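Side-chain contact in methyltransferase (Pectobacterium atrosepticum SCRI1043, PDB 2P7I), which probably transfers a methyl group from S-adenosylmethionine to a substrate not yet identified: residues B[200-203]-B[204-208]. Residues are numbered along the deposited sequence; the frame is centred on the assembly and turned at random.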
loop_
_atom_site.group_PDB
_atom_site.type_symbol
_atom_site.label_atom_id
_atom_site.label_comp_id
_atom_site.label_asym_id
_atom_site.label_seq_id
_atom_site.Cartn_x
_atom_site.Cartn_y
_atom_site.Cartn_z
ATOM N N PHE B 200 6.322 -12.471 4.975
ATOM C CA PHE B 200 5.734 -12.304 6.312
ATOM C C PHE B 200 5.359 -10.862 6.651
ATOM O O PHE B 200 6.216 -10.045 6.889
ATOM C CB PHE B 200 6.610 -12.862 7.435
ATOM C CG PHE B 200 5.867 -13.095 8.746
ATOM C CD1 PHE B 200 5.199 -14.265 8.975
ATOM C CD2 PHE B 200 5.848 -12.132 9.749
ATOM C CE1 PHE B 200 4.516 -14.477 10.196
ATOM C CE2 PHE B 200 5.149 -12.339 10.944
ATOM C CZ PHE B 200 4.483 -13.489 11.157
ATOM N N PHE B 201 4.070 -10.591 6.716
ATOM C CA PHE B 201 3.573 -9.295 7.179
ATOM C C PHE B 201 3.878 -9.107 8.659
ATOM O O PHE B 201 3.289 -9.757 9.485
ATOM C CB PHE B 201 2.086 -9.198 6.886
ATOM C CG PHE B 201 1.566 -7.772 6.821
ATOM C CD1 PHE B 201 1.436 -7.026 7.990
ATOM C CD2 PHE B 201 1.204 -7.200 5.620
ATOM C CE1 PHE B 201 0.953 -5.736 7.947
ATOM C CE2 PHE B 201 0.731 -5.911 5.569
ATOM C CZ PHE B 201 0.595 -5.184 6.727
ATOM N N LYS B 202 4.795 -8.187 8.980
ATOM C CA LYS B 202 5.423 -8.145 10.327
ATOM C C LYS B 202 5.081 -6.822 11.008
ATOM O O LYS B 202 5.612 -5.783 10.627
ATOM C CB LYS B 202 6.951 -8.271 10.215
ATOM C CG LYS B 202 7.699 -8.447 11.547
ATOM C CD LYS B 202 9.194 -8.287 11.347
ATOM C CE LYS B 202 9.928 -8.339 12.656
ATOM N NZ LYS B 202 11.397 -8.094 12.434
ATOM N N ALA B 203 4.177 -6.863 11.980
ATOM C CA ALA B 203 3.709 -5.641 12.656
ATOM C C ALA B 203 4.280 -5.466 14.067
ATOM O O ALA B 203 4.121 -4.409 14.675
ATOM C CB ALA B 203 2.195 -5.620 12.695
ATOM N N LEU B 204 4.970 -6.485 14.556
ATOM C CA LEU B 204 5.584 -6.478 15.874
ATOM C C LEU B 204 7.066 -6.689 15.718
ATOM O O LEU B 204 7.497 -7.320 14.768
ATOM C CB LEU B 204 5.037 -7.626 16.698
ATOM C CG LEU B 204 3.562 -7.584 17.105
ATOM C CD1 LEU B 204 3.093 -8.968 17.514
ATOM C CD2 LEU B 204 3.344 -6.591 18.226
ATOM N N ALA B 205 7.842 -6.192 16.673
ATOM C CA ALA B 205 9.277 -6.348 16.653
ATOM C C ALA B 205 9.644 -7.707 17.221
ATOM O O ALA B 205 8.877 -8.305 17.977
ATOM C CB ALA B 205 9.929 -5.264 17.443
ATOM N N ASN B 206 10.815 -8.195 16.858
ATOM C CA ASN B 206 11.278 -9.492 17.356
ATOM C C ASN B 206 11.151 -9.645 18.856
ATOM O O ASN B 206 10.655 -10.663 19.340
ATOM C CB ASN B 206 12.725 -9.726 16.959
ATOM C CG ASN B 206 12.859 -10.156 15.527
ATOM O OD1 ASN B 206 12.191 -9.637 14.645
ATOM N ND2 ASN B 206 13.720 -11.120 15.288
ATOM N N PHE B 207 11.589 -8.638 19.600
ATOM C CA PHE B 207 11.524 -8.740 21.052
ATOM C C PHE B 207 10.090 -8.994 21.499
ATOM O O PHE B 207 9.858 -9.736 22.447
ATOM C CB PHE B 207 12.170 -7.529 21.740
ATOM C CG PHE B 207 11.282 -6.312 21.875
ATOM C CD1 PHE B 207 11.260 -5.335 20.895
ATOM C CD2 PHE B 207 10.524 -6.115 23.028
ATOM C CE1 PHE B 207 10.469 -4.207 21.034
ATOM C CE2 PHE B 207 9.734 -4.986 23.173
ATOM C CZ PHE B 207 9.704 -4.033 22.171
ATOM N N GLN B 208 9.124 -8.425 20.770
ATOM C CA GLN B 208 7.723 -8.644 21.085
ATOM C C GLN B 208 7.260 -10.039 20.662
ATOM O O GLN B 208 6.528 -10.691 21.402
ATOM C CB GLN B 208 6.855 -7.547 20.479
ATOM C CG GLN B 208 7.265 -6.168 20.966
ATOM C CD GLN B 208 6.596 -5.037 20.219
ATOM O OE1 GLN B 208 6.471 -5.065 18.987
ATOM N NE2 GLN B 208 6.182 -4.017 20.957
HETATM O O HOH W 1 12.360 -6.602 15.118
#
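Lys202 reaches along the chain to Asn206, four residues on, at the start of a helix. Its NZ donates a hydrogen bond to Asn206 OD1 at 2.8 Å. The angle at OD1 is 163°, so the ammonium group lies almost straight out from the amide C=O. The lysine is fully stretched: CG is anti to the backbone N (chi1 -171°), and every later torsion is also anti. The two side chains cross at about a right angle. On the way CG and CE of Lys202 pass Leu204 O, each at 3.4 Å.

A water ties the same ends together. It accepts from Lys202 NZ at 3.2 Å and from Asn206 N at 2.8 Å. The lysine is bonded directly to the Asn206 side chain and, through the water, to Asn206 N. Its charge probably polarises the amide C=O.

In the bend, Leu204 CG stands anti to the carbonyl carbon (chi1 -67°). On the second subunit, Leu218 packs on this side chain and Tyr222 OH is hydrogen-bonded to Ala203 O. Leu204 N is buried with no partner in the model. At the N-cap position, Ala205 N donates to Gln208 OE1 at 2.9 Å. This is one half of a capping box, whose other half alanine cannot supply. Gln208 N bonds weakly to Ala205 O.

Residues 202-205 join the end of strand 192-201, outermost within this chain in the Rossmann-like sheet, to helix 206-212. Phe24 of helix 24-37 touches both Lys202 and Asn206. Helix 147-154 packs against Lys202 and Ala203, and Ala203 meets its counterpart in the second subunit.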